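Local coordinates for protein kinase A regulatory subunit, putative (Trypanosoma cruzi, PDB 6FTF) that binds nucleoside analogues in two cyclic nucleotide-binding domains and probably holds back the catalytic subunit of a cAMP-independent protein kinase A until a ligand binds, at residues D70-A75 against T107-L112; G167-Y172 against G269-V274; N240-V245 against N289-G294. One frame throughout, in Å; residues are numbered along the deposited sequence.

The model is two cyclic nucleotide-binding domains in tandem, each with a bound 7-cyano-7-deazainosine. Contact 1 lies in the first domain's pocket and is finished before contact 2 opens; their centres are about 22 Å apart, yet they meet where Glu111 OE1 and Tyr172 OH are 2.6 Å apart, a probable hydrogen bond, and both touch the same ligand. Contacts 2 and 3 interleave along the chain, their centres about 25 Å apart, with helices 272-275 and 285-293 following one another. Contact 3 flanks the second ligand, about 41 Å from contact 1 between centres. Tyr172 thus joins the second half of the chain to the first pocket, consistent with communication between the sites.

Contact 1 of 3, residues D70-A75 against T107-L112; sequences DCIMEA and TAVGEL. With 7CI (7-cyano-7-deazainosine), chain F.
Ile72 and Met73 reach from the corner at 72 toward Val109 and Gly110, and every residue that touches is buried. Ile72 comes first: its CG2 meets CG2 of Val109 at 4.4 Å, a loose apolar approach, and the same side chain also rests on Tyr84 and Val124 of the neighbouring strands. Met73 goes further. Its CG sits between the backbone N and the carbonyl carbon (chi1 58°), and the chain, extended at chi2, bends at chi3 (73°), which turns the methyl across toward Val109. CE therefore lies 4.0 Å from Val109 CG2 and 3.9 Å from Gly110 CA, while SD passes 3.7 Å from C12, the exocyclic CH2 of the ribose.

What Met73 packs against is a turn that grips the sugar. Gly110, with a positive phi of 102°, is the N-cap between strand 108-109 and helix 111-116. Its N donates to ribose O3 at 2.9 Å, though not straight, and Leu112 N adds a weak bond to the same oxygen. Ribose O2 in turn donates to Glu111 OE2 at 2.7 Å, so the two hydroxyls are read by backbone and carboxylate together. Lys95, Glu113 and Ala122 also hydrogen-bond the ligand. A Gly-Glu-Leu turn at the start of a short helix, backed by a beta roll, is the hallmark of the phosphate-binding cassette in cyclic nucleotide-binding domains.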
loop_
_atom_site.group_PDB
_atom_site.type_symbol
_atom_site.label_atom_id
_atom_site.label_comp_id
_atom_site.label_asym_id
_atom_site.label_seq_id
_atom_site.Cartn_x
_atom_site.Cartn_y
_atom_site.Cartn_z
ATOM N N ASP A 70 -27.847 1.186 1.519
ATOM C CA ASP A 70 -27.582 1.733 2.840
ATOM C C ASP A 70 -26.404 2.694 2.768
ATOM O O ASP A 70 -25.436 2.468 2.035
ATOM C CB ASP A 70 -27.170 0.631 3.815
ATOM C CG ASP A 70 -28.311 -0.247 4.262
ATOM O OD1 ASP A 70 -29.496 0.079 4.017
ATOM O OD2 ASP A 70 -27.995 -1.285 4.901
ATOM N N CYS A 71 -26.469 3.753 3.563
ATOM C CA CYS A 71 -25.334 4.656 3.732
ATOM C C CYS A 71 -24.574 4.275 4.994
ATOM O O CYS A 71 -25.150 4.251 6.086
ATOM C CB CYS A 71 -25.793 6.108 3.824
ATOM S SG CYS A 71 -26.456 6.728 2.289
ATOM N N ILE A 72 -23.301 3.917 4.840
ATOM C CA ILE A 72 -22.453 3.679 6.002
ATOM C C ILE A 72 -22.258 4.975 6.779
ATOM O O ILE A 72 -22.230 4.981 8.015
ATOM C CB ILE A 72 -21.114 3.049 5.565
ATOM C CG1 ILE A 72 -21.359 1.695 4.895
ATOM C CG2 ILE A 72 -20.172 2.898 6.752
ATOM C CD1 ILE A 72 -20.145 1.061 4.275
ATOM N N MET A 73 -22.095 6.084 6.063
ATOM C CA MET A 73 -21.977 7.413 6.639
ATOM C C MET A 73 -22.455 8.391 5.579
ATOM O O MET A 73 -22.468 8.078 4.385
ATOM C CB MET A 73 -20.544 7.709 7.095
ATOM C CG MET A 73 -19.497 7.594 6.011
ATOM S SD MET A 73 -17.795 7.659 6.646
ATOM C CE MET A 73 -17.687 6.047 7.407
ATOM N N GLU A 74 -22.864 9.572 6.032
ATOM C CA GLU A 74 -23.442 10.583 5.156
ATOM C C GLU A 74 -22.742 11.914 5.355
ATOM O O GLU A 74 -22.430 12.299 6.486
ATOM C CB GLU A 74 -24.941 10.741 5.425
ATOM C CG GLU A 74 -25.739 9.480 5.126
ATOM C CD GLU A 74 -27.206 9.610 5.505
ATOM O OE1 GLU A 74 -27.829 10.626 5.125
ATOM O OE2 GLU A 74 -27.725 8.699 6.189
ATOM N N ALA A 75 -22.527 12.614 4.249
ATOM C CA ALA A 75 -21.846 13.902 4.291
ATOM C C ALA A 75 -22.473 14.793 5.353
ATOM O O ALA A 75 -23.703 14.925 5.425
ATOM C CB ALA A 75 -21.936 14.573 2.921
ATOM N N THR A 107 -10.589 -2.310 1.555
ATOM C CA THR A 107 -10.383 -0.880 1.702
ATOM C C THR A 107 -11.111 -0.355 2.929
ATOM O O THR A 107 -11.957 -1.033 3.530
ATOM C CB THR A 107 -10.820 -0.108 0.456
ATOM O OG1 THR A 107 -12.239 -0.128 0.303
ATOM C CG2 THR A 107 -10.133 -0.659 -0.790
ATOM N N ALA A 108 -10.766 0.867 3.297
ATOM C CA ALA A 108 -11.290 1.536 4.476
ATOM C C ALA A 108 -12.163 2.721 4.100
ATOM O O ALA A 108 -11.915 3.406 3.098
ATOM C CB ALA A 108 -10.128 2.090 5.308
ATOM N N VAL A 109 -13.157 2.999 4.940
ATOM C CA VAL A 109 -13.878 4.266 4.910
ATOM C C VAL A 109 -13.938 4.841 6.316
ATOM O O VAL A 109 -14.035 4.114 7.311
ATOM C CB VAL A 109 -15.293 4.187 4.291
ATOM C CG1 VAL A 109 -15.200 3.900 2.795
ATOM C CG2 VAL A 109 -16.160 3.169 5.017
ATOM N N GLY A 110 -13.905 6.173 6.388
ATOM C CA GLY A 110 -13.928 6.894 7.643
ATOM C C GLY A 110 -12.584 7.421 8.078
ATOM O O GLY A 110 -12.500 8.138 9.084
ATOM N N GLU A 111 -11.526 7.086 7.348
ATOM C CA GLU A 111 -10.193 7.478 7.772
ATOM C C GLU A 111 -9.936 8.964 7.587
ATOM O O GLU A 111 -9.165 9.545 8.345
ATOM C CB GLU A 111 -9.143 6.633 7.044
ATOM C CG GLU A 111 -8.703 7.111 5.673
ATOM C CD GLU A 111 -9.761 7.088 4.599
ATOM O OE1 GLU A 111 -9.520 7.784 3.569
ATOM O OE2 GLU A 111 -10.786 6.388 4.744
ATOM N N LEU A 112 -10.564 9.580 6.596
ATOM C CA LEU A 112 -10.364 11.005 6.368
ATOM C C LEU A 112 -10.829 11.802 7.580
ATOM O O LEU A 112 -10.138 12.716 8.056
ATOM C CB LEU A 112 -11.151 11.395 5.118
ATOM C CG LEU A 112 -10.962 12.759 4.472
ATOM C CD1 LEU A 112 -9.540 12.980 4.039
ATOM C CD2 LEU A 112 -11.856 12.830 3.259
HETATM C C1 7CI F . -13.856 8.275 1.498
HETATM N N1 7CI F . -13.492 9.409 0.592
HETATM O O1 7CI F . -15.165 8.502 1.997
HETATM C C2 7CI F . -12.819 9.265 -0.551
HETATM N N2 7CI F . -12.287 8.157 -1.125
HETATM O O2 7CI F . -12.819 6.878 3.043
HETATM C C3 7CI F . -11.622 8.300 -2.285
HETATM N N3 7CI F . -11.492 9.559 -2.886
HETATM O O3 7CI F . -13.289 8.580 4.973
HETATM C C4 7CI F . -12.016 10.678 -2.320
HETATM N N4 7CI F . -13.686 14.068 -0.546
HETATM C C5 7CI F . -12.711 10.577 -1.115
HETATM O O5 7CI F . -11.840 11.773 -2.929
HETATM C C6 7CI F . -13.395 11.509 -0.244
HETATM C C7 7CI F . -13.874 10.696 0.794
HETATM C C8 7CI F . -13.555 12.908 -0.411
HETATM C C9 7CI F . -12.982 8.183 2.662
HETATM C C10 7CI F . -13.678 8.962 3.649
HETATM C C11 7CI F . -15.123 8.576 3.405
HETATM C C12 7CI F . -16.174 9.647 3.942
HETATM O O4 7CI F . -15.798 10.942 3.525
#

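Contact 2 of 3, residues G167-Y172 against G269-V274; sequences GGLDSY and GPVIDV. With 7CI (7-cyano-7-deazainosine), chain F.
Pro270, the first residue of 269-274 to touch its partner, sets CB 3.8 Å from CD2 of Leu169. Val271 follows at once, bringing CG1 to 3.9 Å from that same methyl, so one branch of the leucine is shared between the proline ring and the valine. Leu169 crosses both at about a right angle: chi1 of -63° puts CG beside the backbone N, CD1 continues the extended chain (chi2 -174°), and CD2, branching off at CG, is the methyl that meets both. Val271 is also the N-cap of helix 272-275, and the step into that helix is closed by Ile272 N donating to Gly269 O at 3.2 Å.

On the facing segment Asp170 caps helix 171-178 with OD1 on Glu173 N, and two residues past the cap, in the first turn, Tyr172 holds its CG anti to the backbone N (chi1 -175°), placing the ring against the first domain's nucleoside. Ligand atom C3 lies 3.2 Å above the tyrosine plane, over its centre, and the hydroxyl is hydrogen-bonded to Glu111 OE1 and Lys103 NZ. The loop between helices 149-160 and 171-178 is consistent with the N3A motif, here resting through Leu169 on the start of the helices that follow the last strand, and an aromatic lid supplied by the second domain is familiar from other protein kinase A regulatory subunits.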
loop_
_atom_site.group_PDB
_atom_site.type_symbol
_atom_site.label_atom_id
_atom_site.label_comp_id
_atom_site.label_asym_id
_atom_site.label_seq_id
_atom_site.Cartn_x
_atom_site.Cartn_y
_atom_site.Cartn_z
ATOM N N GLY A 167 1.346 9.807 -12.366
ATOM C CA GLY A 167 0.606 10.978 -12.792
ATOM C C GLY A 167 -0.880 10.757 -12.932
ATOM O O GLY A 167 -1.647 11.728 -12.873
ATOM N N GLY A 168 -1.305 9.521 -13.107
ATOM C CA GLY A 168 -2.722 9.235 -13.186
ATOM C C GLY A 168 -3.435 9.115 -11.852
ATOM O O GLY A 168 -4.672 9.077 -11.847
ATOM N N LEU A 169 -2.702 9.038 -10.736
ATOM C CA LEU A 169 -3.318 8.993 -9.408
ATOM C C LEU A 169 -3.742 10.403 -8.990
ATOM O O LEU A 169 -3.018 11.368 -9.211
ATOM C CB LEU A 169 -2.317 8.451 -8.374
ATOM C CG LEU A 169 -1.784 7.016 -8.486
ATOM C CD1 LEU A 169 -0.924 6.655 -7.269
ATOM C CD2 LEU A 169 -2.891 5.995 -8.686
ATOM N N ASP A 170 -4.934 10.536 -8.374
ATOM C CA ASP A 170 -5.336 11.820 -7.785
ATOM C C ASP A 170 -4.672 12.005 -6.421
ATOM O O ASP A 170 -3.952 11.125 -5.959
ATOM C CB ASP A 170 -6.856 11.978 -7.725
ATOM C CG ASP A 170 -7.541 10.927 -6.876
ATOM O OD1 ASP A 170 -6.935 10.363 -5.944
ATOM O OD2 ASP A 170 -8.731 10.656 -7.153
ATOM N N SER A 171 -4.923 13.148 -5.754
ATOM C CA SER A 171 -4.260 13.432 -4.483
ATOM C C SER A 171 -4.557 12.327 -3.487
ATOM O O SER A 171 -3.661 11.824 -2.824
ATOM C CB SER A 171 -4.694 14.793 -3.911
ATOM O OG SER A 171 -3.932 15.109 -2.738
ATOM N N TYR A 172 -5.841 11.949 -3.378
ATOM C CA TYR A 172 -6.265 10.901 -2.448
ATOM C C TYR A 172 -5.450 9.642 -2.671
ATOM O O TYR A 172 -4.974 9.031 -1.719
ATOM C CB TYR A 172 -7.759 10.601 -2.622
ATOM C CG TYR A 172 -8.302 9.612 -1.612
ATOM C CD1 TYR A 172 -8.279 8.239 -1.853
ATOM C CD2 TYR A 172 -8.831 10.039 -0.399
ATOM C CE1 TYR A 172 -8.773 7.329 -0.925
ATOM C CE2 TYR A 172 -9.324 9.137 0.527
ATOM C CZ TYR A 172 -9.276 7.789 0.255
ATOM O OH TYR A 172 -9.768 6.862 1.151
ATOM N N GLY A 269 -2.620 -0.573 -7.644
ATOM C CA GLY A 269 -3.605 -1.193 -8.493
ATOM C C GLY A 269 -4.017 -0.322 -9.663
ATOM O O GLY A 269 -4.091 -0.779 -10.810
ATOM N N PRO A 270 -4.284 0.962 -9.408
ATOM C CA PRO A 270 -4.722 1.843 -10.504
ATOM C C PRO A 270 -3.660 2.110 -11.570
ATOM O O PRO A 270 -4.007 2.619 -12.646
ATOM C CB PRO A 270 -5.137 3.135 -9.783
ATOM C CG PRO A 270 -5.419 2.715 -8.386
ATOM C CD PRO A 270 -4.462 1.597 -8.090
ATOM N N VAL A 271 -2.388 1.794 -11.322
ATOM C CA VAL A 271 -1.354 2.010 -12.323
ATOM C C VAL A 271 -0.718 0.706 -12.783
ATOM O O VAL A 271 0.321 0.728 -13.438
ATOM C CB VAL A 271 -0.296 3.035 -11.870
ATOM C CG1 VAL A 271 -0.946 4.408 -11.659
ATOM C CG2 VAL A 271 0.407 2.570 -10.623
ATOM N N ILE A 272 -1.334 -0.434 -12.480
ATOM C CA ILE A 272 -0.772 -1.705 -12.927
ATOM C C ILE A 272 -0.633 -1.739 -14.443
ATOM O O ILE A 272 0.375 -2.230 -14.965
ATOM C CB ILE A 272 -1.582 -2.888 -12.364
ATOM C CG1 ILE A 272 -1.225 -3.095 -10.893
ATOM C CG2 ILE A 272 -1.317 -4.163 -13.154
ATOM C CD1 ILE A 272 -2.105 -4.101 -10.174
ATOM N N ASP A 273 -1.621 -1.224 -15.179
ATOM C CA ASP A 273 -1.493 -1.242 -16.631
ATOM C C ASP A 273 -0.371 -0.330 -17.113
ATOM O O ASP A 273 0.269 -0.629 -18.127
ATOM C CB ASP A 273 -2.836 -0.922 -17.290
ATOM C CG ASP A 273 -3.850 -2.060 -17.129
ATOM O OD1 ASP A 273 -3.465 -3.239 -17.283
ATOM O OD2 ASP A 273 -5.034 -1.776 -16.846
ATOM N N VAL A 274 -0.074 0.748 -16.391
ATOM C CA VAL A 274 1.094 1.560 -16.713
ATOM C C VAL A 274 2.372 0.747 -16.514
ATOM O O VAL A 274 3.271 0.749 -17.361
ATOM C CB VAL A 274 1.101 2.846 -15.868
ATOM C CG1 VAL A 274 2.384 3.644 -16.085
ATOM C CG2 VAL A 274 -0.122 3.697 -16.207
HETATM C C1 7CI F . -13.856 8.275 1.498
HETATM N N1 7CI F . -13.492 9.409 0.592
HETATM O O1 7CI F . -15.165 8.502 1.997
HETATM C C2 7CI F . -12.819 9.265 -0.551
HETATM N N2 7CI F . -12.287 8.157 -1.125
HETATM O O2 7CI F . -12.819 6.878 3.043
HETATM C C3 7CI F . -11.622 8.300 -2.285
HETATM N N3 7CI F . -11.492 9.559 -2.886
HETATM O O3 7CI F . -13.289 8.580 4.973
HETATM C C4 7CI F . -12.016 10.678 -2.320
HETATM N N4 7CI F . -13.686 14.068 -0.546
HETATM C C5 7CI F . -12.711 10.577 -1.115
HETATM O O5 7CI F . -11.840 11.773 -2.929
HETATM C C6 7CI F . -13.395 11.509 -0.244
HETATM C C7 7CI F . -13.874 10.696 0.794
HETATM C C8 7CI F . -13.555 12.908 -0.411
HETATM C C9 7CI F . -12.982 8.183 2.662
HETATM C C10 7CI F . -13.678 8.962 3.649
HETATM C C11 7CI F . -15.123 8.576 3.405
HETATM C C12 7CI F . -16.174 9.647 3.942
HETATM O O4 7CI F . -15.798 10.942 3.525
#

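Contact 3 of 3, residues N240-V245 against N289-G294; sequences NNHRTV and NVLKTG. With 7CI (7-cyano-7-deazainosine), chain E.
Val245 and Val290 meet methyl to methyl, CG1 against CG1 at 3.9 Å, beside the cyano group of the second nucleoside. Their rotamers share out the work. In Val245 (chi1 -71°) CG1 lies beside the backbone N and faces the helix, while CG2 turns to the ligand, 3.3 Å from nitrile N4. Val290 has CG1 anti to its own N (chi1 169°), which leaves CG2 directed at the same nitrile, 3.7 Å from N4. The backbone of Val245 adds a weak bond from its N to ligand O4.

Leu291, on the next position of helix 285-293, extends toward 240-245 with chi2 near 180°: CD1 approaches the side-chain amide of Asn240, and CD2 comes obliquely to the His242 imidazole, 4.4 Å from NE2. That ring is held at both nitrogens. ND1 donates to Arg243 O at 2.8 Å, almost straight and within the ring plane, and NE2 is bonded to Tyr287 OH, so its rotation is fixed. Farther along 289-294, Thr293 N and OG1 reach Asn289 O from opposite faces of its plane, and Gly294 ends the turn in a Schellman motif.

No hydrogen bond spans the two segments. Polar groups such as His242 and Thr293 find partners on their own side or in Tyr287, and the join itself rests on apolar contact, implying that the helix borders the nitrile mainly through van der Waals packing.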
loop_
_atom_site.group_PDB
_atom_site.type_symbol
_atom_site.label_atom_id
_atom_site.label_comp_id
_atom_site.label_asym_id
_atom_site.label_seq_id
_atom_site.Cartn_x
_atom_site.Cartn_y
_atom_site.Cartn_z
ATOM N N ASN A 240 4.460 -10.586 -12.103
ATOM C CA ASN A 240 4.556 -11.887 -12.750
ATOM C C ASN A 240 4.896 -13.015 -11.787
ATOM O O ASN A 240 5.123 -14.149 -12.228
ATOM C CB ASN A 240 5.511 -11.798 -13.934
ATOM C CG ASN A 240 4.942 -10.947 -15.052
ATOM O OD1 ASN A 240 3.730 -11.012 -15.324
ATOM N ND2 ASN A 240 5.778 -10.157 -15.707
ATOM N N ASN A 241 4.899 -12.745 -10.488
ATOM C CA ASN A 241 4.964 -13.772 -9.449
ATOM C C ASN A 241 6.175 -14.694 -9.597
ATOM O O ASN A 241 6.056 -15.923 -9.670
ATOM C CB ASN A 241 3.667 -14.579 -9.410
ATOM C CG ASN A 241 2.507 -13.776 -8.922
ATOM O OD1 ASN A 241 2.603 -13.054 -7.941
ATOM N ND2 ASN A 241 1.389 -13.898 -9.611
ATOM N N HIS A 242 7.361 -14.090 -9.569
ATOM C CA HIS A 242 8.595 -14.869 -9.625
ATOM C C HIS A 242 9.649 -14.209 -8.740
ATOM O O HIS A 242 9.521 -13.043 -8.352
ATOM C CB HIS A 242 9.091 -15.059 -11.067
ATOM C CG HIS A 242 9.322 -13.775 -11.805
ATOM N ND1 HIS A 242 10.381 -12.939 -11.536
ATOM C CD2 HIS A 242 8.615 -13.171 -12.791
ATOM C CE1 HIS A 242 10.309 -11.876 -12.319
ATOM N NE2 HIS A 242 9.248 -11.993 -13.093
ATOM N N ARG A 243 10.698 -14.962 -8.423
ATOM C CA ARG A 243 11.816 -14.416 -7.667
ATOM C C ARG A 243 12.580 -13.408 -8.521
ATOM O O ARG A 243 12.432 -13.336 -9.730
ATOM C CB ARG A 243 12.720 -15.546 -7.159
ATOM C CG ARG A 243 12.028 -16.469 -6.161
ATOM C CD ARG A 243 12.942 -17.551 -5.648
ATOM N NE ARG A 243 13.893 -17.096 -4.635
ATOM C CZ ARG A 243 13.666 -17.106 -3.324
ATOM N NH1 ARG A 243 12.508 -17.465 -2.834
ATOM N NH2 ARG A 243 14.628 -16.737 -2.489
ATOM N N THR A 244 13.424 -12.617 -7.877
ATOM C CA THR A 244 14.099 -11.539 -8.592
ATOM C C THR A 244 15.059 -12.093 -9.633
ATOM O O THR A 244 15.766 -13.081 -9.409
ATOM C CB THR A 244 14.822 -10.597 -7.630
ATOM O OG1 THR A 244 15.765 -11.351 -6.890
ATOM C CG2 THR A 244 13.864 -9.894 -6.683
ATOM N N VAL A 245 15.062 -11.444 -10.784
ATOM C CA VAL A 245 15.798 -11.883 -11.952
ATOM C C VAL A 245 16.963 -10.977 -12.275
ATOM O O VAL A 245 17.643 -11.190 -13.285
ATOM C CB VAL A 245 14.856 -12.068 -13.158
ATOM C CG1 VAL A 245 13.983 -13.294 -12.946
ATOM C CG2 VAL A 245 13.963 -10.847 -13.343
ATOM N N ASN A 289 13.167 -11.953 -22.636
ATOM C CA ASN A 289 13.792 -13.248 -22.877
ATOM C C ASN A 289 13.773 -14.136 -21.633
ATOM O O ASN A 289 13.636 -15.363 -21.747
ATOM C CB ASN A 289 15.212 -13.053 -23.389
ATOM C CG ASN A 289 15.881 -14.356 -23.684
ATOM O OD1 ASN A 289 16.820 -14.763 -22.993
ATOM N ND2 ASN A 289 15.376 -15.052 -24.691
ATOM N N VAL A 290 13.921 -13.547 -20.442
ATOM C CA VAL A 290 13.752 -14.308 -19.209
ATOM C C VAL A 290 12.387 -14.968 -19.198
ATOM O O VAL A 290 12.240 -16.153 -18.867
ATOM C CB VAL A 290 13.929 -13.384 -17.988
ATOM C CG1 VAL A 290 13.499 -14.078 -16.711
ATOM C CG2 VAL A 290 15.350 -12.953 -17.844
ATOM N N LEU A 291 11.353 -14.203 -19.545
ATOM C CA LEU A 291 10.009 -14.756 -19.523
ATOM C C LEU A 291 9.852 -15.824 -20.587
ATOM O O LEU A 291 9.236 -16.872 -20.336
ATOM C CB LEU A 291 8.956 -13.661 -19.718
ATOM C CG LEU A 291 8.854 -12.610 -18.619
ATOM C CD1 LEU A 291 7.800 -11.593 -19.018
ATOM C CD2 LEU A 291 8.527 -13.240 -17.278
ATOM N N LYS A 292 10.384 -15.579 -21.778
ATOM C CA LYS A 292 10.187 -16.519 -22.869
ATOM C C LYS A 292 10.845 -17.853 -22.565
ATOM O O LYS A 292 10.298 -18.909 -22.900
ATOM C CB LYS A 292 10.758 -15.931 -24.149
ATOM C CG LYS A 292 10.433 -16.788 -25.353
ATOM C CD LYS A 292 10.818 -16.098 -26.629
ATOM C CE LYS A 292 11.975 -16.817 -27.282
ATOM N NZ LYS A 292 12.399 -16.169 -28.557
ATOM N N THR A 293 12.015 -17.831 -21.932
ATOM C CA THR A 293 12.759 -19.053 -21.652
ATOM C C THR A 293 12.460 -19.638 -20.286
ATOM O O THR A 293 12.999 -20.706 -19.965
ATOM C CB THR A 293 14.262 -18.824 -21.772
ATOM O OG1 THR A 293 14.695 -17.859 -20.805
ATOM C CG2 THR A 293 14.620 -18.339 -23.162
ATOM N N GLY A 294 11.623 -18.988 -19.483
ATOM C CA GLY A 294 11.237 -19.530 -18.199
ATOM C C GLY A 294 12.317 -19.481 -17.146
ATOM O O GLY A 294 12.315 -20.314 -16.234
HETATM C C1 7CI E . 14.531 -4.716 -12.650
HETATM N N1 7CI E . 14.755 -5.485 -13.933
HETATM O O1 7CI E . 15.170 -5.381 -11.583
HETATM C C2 7CI E . 14.853 -4.923 -15.125
HETATM N N2 7CI E . 14.822 -3.612 -15.462
HETATM O O2 7CI E . 12.799 -3.473 -11.623
HETATM C C3 7CI E . 15.036 -3.285 -16.752
HETATM N N3 7CI E . 15.192 -4.279 -17.732
HETATM O O3 7CI E . 11.732 -5.693 -10.613
HETATM C C4 7CI E . 15.187 -5.610 -17.416
HETATM N N4 7CI E . 15.228 -9.637 -16.179
HETATM C C5 7CI E . 15.045 -5.984 -16.063
HETATM O O5 7CI E . 15.289 -6.431 -18.371
HETATM C C6 7CI E . 15.037 -7.238 -15.317
HETATM C C7 7CI E . 14.863 -6.835 -14.000
HETATM C C8 7CI E . 15.145 -8.544 -15.794
HETATM C C9 7CI E . 13.088 -4.646 -12.287
HETATM C C10 7CI E . 12.916 -5.811 -11.459
HETATM C C11 7CI E . 14.207 -5.771 -10.613
HETATM C C12 7CI E . 14.622 -7.166 -9.993
HETATM O O4 7CI E . 14.538 -8.159 -10.956
#